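Xylose isomerase-like TIM barrel (Anabaena variabilis ATCC 29413, PDB 2QW5) probably acts as a sugar phosphate isomerase or epimerase, holding a zinc ion and binding d-xylose in a TIM barrel. Local coordinates at the interface of chains A and B and the interface of chains A and C. Coordinates in Å, arbitrary orientation; residue numbers count along the deposited sequence, not the author numbering. Chains: chain A/B/C, Xylose isomerase-like TIM barrel.

The C-alpha centres of contact 1 and contact 2 lie about 30 Å apart, and the two share no residue; chain A takes part in both. Contact 1 joins chains A and B through the loop that leads into helix 101-120 and the first turn of that helix. Contact 2 joins A and C through loop residues 188-189 and 292-294, with 137 at its margin, next to the sugar and metal pocket. Each interface is two-fold symmetric, so the pair could together build the deposited four-copy assembly, although the structure alone does not show that this is the form in solution.

Contact 1: the interface of chains A and B. Residues chain A 100, 102; chain B 99-101.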
# COMPACT_ATOMS: atom_id res chain seq x y z
N TYR A 100 5.68 18.69 -18.12
CA TYR A 100 5.56 18.42 -19.55
C TYR A 100 4.49 19.31 -20.20
O TYR A 100 3.28 19.21 -19.85
CB TYR A 100 5.29 16.91 -19.77
CG TYR A 100 6.26 16.06 -18.98
CD1 TYR A 100 7.66 16.24 -19.11
CD2 TYR A 100 5.80 15.11 -18.04
CE1 TYR A 100 8.58 15.48 -18.34
CE2 TYR A 100 6.70 14.36 -17.28
CZ TYR A 100 8.10 14.56 -17.44
OH TYR A 100 8.98 13.83 -16.70
N GLU A 102 2.72 19.28 -23.06
CA GLU A 102 1.50 18.60 -23.59
C GLU A 102 0.59 18.13 -22.47
O GLU A 102 -0.64 18.09 -22.64
CB GLU A 102 1.85 17.41 -24.52
CG GLU A 102 0.63 16.55 -24.99
CD GLU A 102 0.98 15.43 -25.95
OE1 GLU A 102 1.72 15.70 -26.91
OE2 GLU A 102 0.48 14.30 -25.78
N ASN B 99 3.26 9.35 -23.11
CA ASN B 99 2.45 10.09 -24.08
C ASN B 99 2.94 11.51 -24.37
O ASN B 99 2.50 12.12 -25.35
CB ASN B 99 1.00 10.24 -23.54
CG ASN B 99 0.21 8.96 -23.63
OD1 ASN B 99 0.41 8.11 -24.51
ND2 ASN B 99 -0.77 8.85 -22.75
N TYR B 100 3.86 12.03 -23.55
CA TYR B 100 4.28 13.42 -23.61
C TYR B 100 5.65 13.51 -24.26
O TYR B 100 6.58 12.94 -23.75
CB TYR B 100 4.25 14.02 -22.18
CG TYR B 100 2.93 13.74 -21.46
CD1 TYR B 100 1.72 14.15 -22.03
CD2 TYR B 100 2.90 13.08 -20.22
CE1 TYR B 100 0.50 13.87 -21.40
CE2 TYR B 100 1.66 12.79 -19.58
CZ TYR B 100 0.49 13.20 -20.18
OH TYR B 100 -0.70 12.98 -19.58
N PRO B 101 5.77 14.23 -25.39
CA PRO B 101 7.05 14.32 -26.08
C PRO B 101 8.24 14.76 -25.22
O PRO B 101 9.28 14.17 -25.35
CB PRO B 101 6.77 15.33 -27.21
CG PRO B 101 5.33 15.23 -27.42
CD PRO B 101 4.73 15.00 -26.11
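A:Glu102 reaches across to B:Pro101 and B:Tyr100 where two copies of this xylose isomerase-like TIM barrel meet by the starts of their 101-120 helices, a two-fold repeating each contact with the chains exchanged. The glutamate chain is extended, CG anti to the backbone N (chi1 174°), which carries the carboxylate over the chain B helix start. OE1 of A:Glu102 lies 3.2 Å from CD of B:Pro101; the two side chains cross at about a right angle. The other carboxylate oxygen, OE2, comes to 3.0 Å from the backbone O of B:Asn99; both can normally only accept, so this approach is doubtful as a bond, and the coordinates do not show whether the carboxylate carries a proton. Sitting by the N-terminal end of chain B helix 101-120, the carboxylate may be partly stabilised by the helix end. Further back along the chain, CG of A:Glu102 meets the edge of the B:Tyr100 ring in its plane, 4.0 Å from CD1, with carboxylate and ring planes 84° apart. Cutting this glutamate back to an alanine is likely to leave B:Pro101 and that ring edge without their partner and open a gap between the chains. Beside the glutamate, A:Tyr100 and B:Tyr100 cross at about a right angle, CB to CB 3.9 Å. In the second shell, B:Asn99 CB sits 4.2 Å above one face of the B:Tyr100 ring, toward its rim, and may help limit its rotation.

Contact 2: the interface of chains A and C. Residues chain A 137, 188-189, 292-294; chain C 188, 294.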
# COMPACT_ATOMS: atom_id res chain seq x y z
N PHE A 137 -0.14 12.49 -3.48
CA PHE A 137 1.07 12.82 -2.74
C PHE A 137 2.24 12.33 -3.59
O PHE A 137 2.22 11.18 -4.02
CB PHE A 137 1.07 12.19 -1.34
CG PHE A 137 -0.02 12.71 -0.44
CD1 PHE A 137 0.17 13.80 0.38
CD2 PHE A 137 -1.26 12.05 -0.41
CE1 PHE A 137 -0.87 14.26 1.25
CE2 PHE A 137 -2.29 12.50 0.41
CZ PHE A 137 -2.10 13.60 1.25
N TRP A 188 -3.82 16.45 5.49
CA TRP A 188 -4.36 15.10 5.61
C TRP A 188 -4.88 14.54 4.30
O TRP A 188 -4.84 13.32 4.13
CB TRP A 188 -5.45 15.02 6.68
CG TRP A 188 -4.93 14.94 8.07
CD1 TRP A 188 -5.07 15.88 9.03
CD2 TRP A 188 -4.18 13.87 8.67
NE1 TRP A 188 -4.48 15.47 10.19
CE2 TRP A 188 -3.95 14.22 10.01
CE3 TRP A 188 -3.72 12.63 8.22
CZ2 TRP A 188 -3.23 13.40 10.90
CZ3 TRP A 188 -3.04 11.79 9.12
CH2 TRP A 188 -2.79 12.20 10.43
N GLU A 189 -5.40 15.41 3.42
CA GLU A 189 -5.97 15.00 2.14
C GLU A 189 -5.14 15.22 0.89
O GLU A 189 -5.37 14.52 -0.06
CB GLU A 189 -7.30 15.70 1.90
CG GLU A 189 -8.37 15.45 2.93
CD GLU A 189 -9.64 16.21 2.62
OE1 GLU A 189 -10.06 16.25 1.45
OE2 GLU A 189 -10.24 16.72 3.56
N SER A 292 -10.68 7.42 1.99
CA SER A 292 -9.89 8.65 1.74
C SER A 292 -9.94 9.65 2.88
O SER A 292 -8.94 10.33 3.13
CB SER A 292 -10.28 9.31 0.42
OG SER A 292 -11.60 9.75 0.46
N LEU A 293 -11.09 9.74 3.56
CA LEU A 293 -11.27 10.59 4.76
C LEU A 293 -11.19 9.83 6.09
O LEU A 293 -11.36 10.45 7.16
CB LEU A 293 -12.55 11.40 4.65
CG LEU A 293 -12.70 12.33 3.43
CD1 LEU A 293 -13.88 13.22 3.62
CD2 LEU A 293 -11.47 13.18 3.19
N ARG A 294 -10.94 8.52 6.06
CA ARG A 294 -10.77 7.67 7.27
C ARG A 294 -11.94 7.85 8.19
O ARG A 294 -11.81 8.25 9.34
CB ARG A 294 -9.41 7.96 7.94
CG ARG A 294 -8.27 7.57 6.99
CD ARG A 294 -6.93 7.82 7.63
NE ARG A 294 -5.88 7.17 6.86
CZ ARG A 294 -4.58 7.24 7.09
NH1 ARG A 294 -4.07 8.00 8.05
NH2 ARG A 294 -3.76 6.55 6.32
N TRP C 188 -8.25 10.37 11.82
CA TRP C 188 -7.13 10.45 10.88
C TRP C 188 -5.96 9.57 11.26
O TRP C 188 -5.25 9.12 10.35
CB TRP C 188 -6.65 11.89 10.69
CG TRP C 188 -7.50 12.70 9.76
CD1 TRP C 188 -8.25 13.76 10.10
CD2 TRP C 188 -7.68 12.51 8.35
NE1 TRP C 188 -8.89 14.26 8.99
CE2 TRP C 188 -8.53 13.52 7.90
CE3 TRP C 188 -7.18 11.59 7.41
CZ2 TRP C 188 -8.93 13.64 6.55
CZ3 TRP C 188 -7.55 11.73 6.06
CH2 TRP C 188 -8.43 12.74 5.66
N ARG C 294 1.30 12.91 7.77
CA ARG C 294 1.21 13.58 6.45
C ARG C 294 1.66 15.02 6.57
O ARG C 294 0.92 15.95 6.28
CB ARG C 294 -0.22 13.43 5.87
CG ARG C 294 -0.51 11.95 5.60
CD ARG C 294 -1.88 11.78 5.01
NE ARG C 294 -2.03 10.43 4.50
CZ ARG C 294 -3.14 9.90 3.97
NH1 ARG C 294 -4.28 10.56 3.93
NH2 ARG C 294 -3.09 8.67 3.50
O HOH W 1 -6.81 10.18 1.94
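A:Trp188 and C:Trp188 stack face to face across the two-fold axis of this interface between loops of two TIM barrels. Their five-membered rings are 4.0 Å apart between centroids and 13° from parallel, and the two side chains slide past each other in opposite directions. This offset sets each CB over the centre of the partner's six-membered ring, 3.5 Å from its centroid, a CH-pi contact made twice. The opposite face of C:Trp188 receives the backbone O of A:Leu293 near its rim, so the indole is clasped from both sides by chain A. Its CH2 atom packs 3.7 Å from CA of A:Leu293, and A:Glu189 touches the same ring end through CG.

Hydrogen bonding comes from the two arginines. NH1 of C:Arg294 donates to the backbone O of A:Trp188 at 2.8 Å, nearly along the C=O axis (170°) and close to the guanidinium plane; A:Arg294 repeats this to C:Trp188 O. An extended run from CG to NE takes each guanidinium out to that carbonyl, with CD of A:Arg294 3.8 Å from CE3 of C:Trp188, and likewise with the chains exchanged. A water may also link C:Arg294 NH1 with A:Ser292 O, though its 2.4 Å distance to that oxygen makes the bridge doubtful.

The guanidinium groups of A:Arg294 and C:Arg294 come from opposite directions and overlap face to face, offset toward their rims, planes 30° apart, NH2 to NH2 3.6 Å; any repulsion is probably eased by each group's bond to a carbonyl. A:Phe137 adds a marginal contact, its CZ near CD of C:Arg294.

Because A:Glu189 lines the d-xylose pocket, this tryptophan-arginine clasp probably steadies the loop beside it and, if the interface is biological, helps hold the chains together.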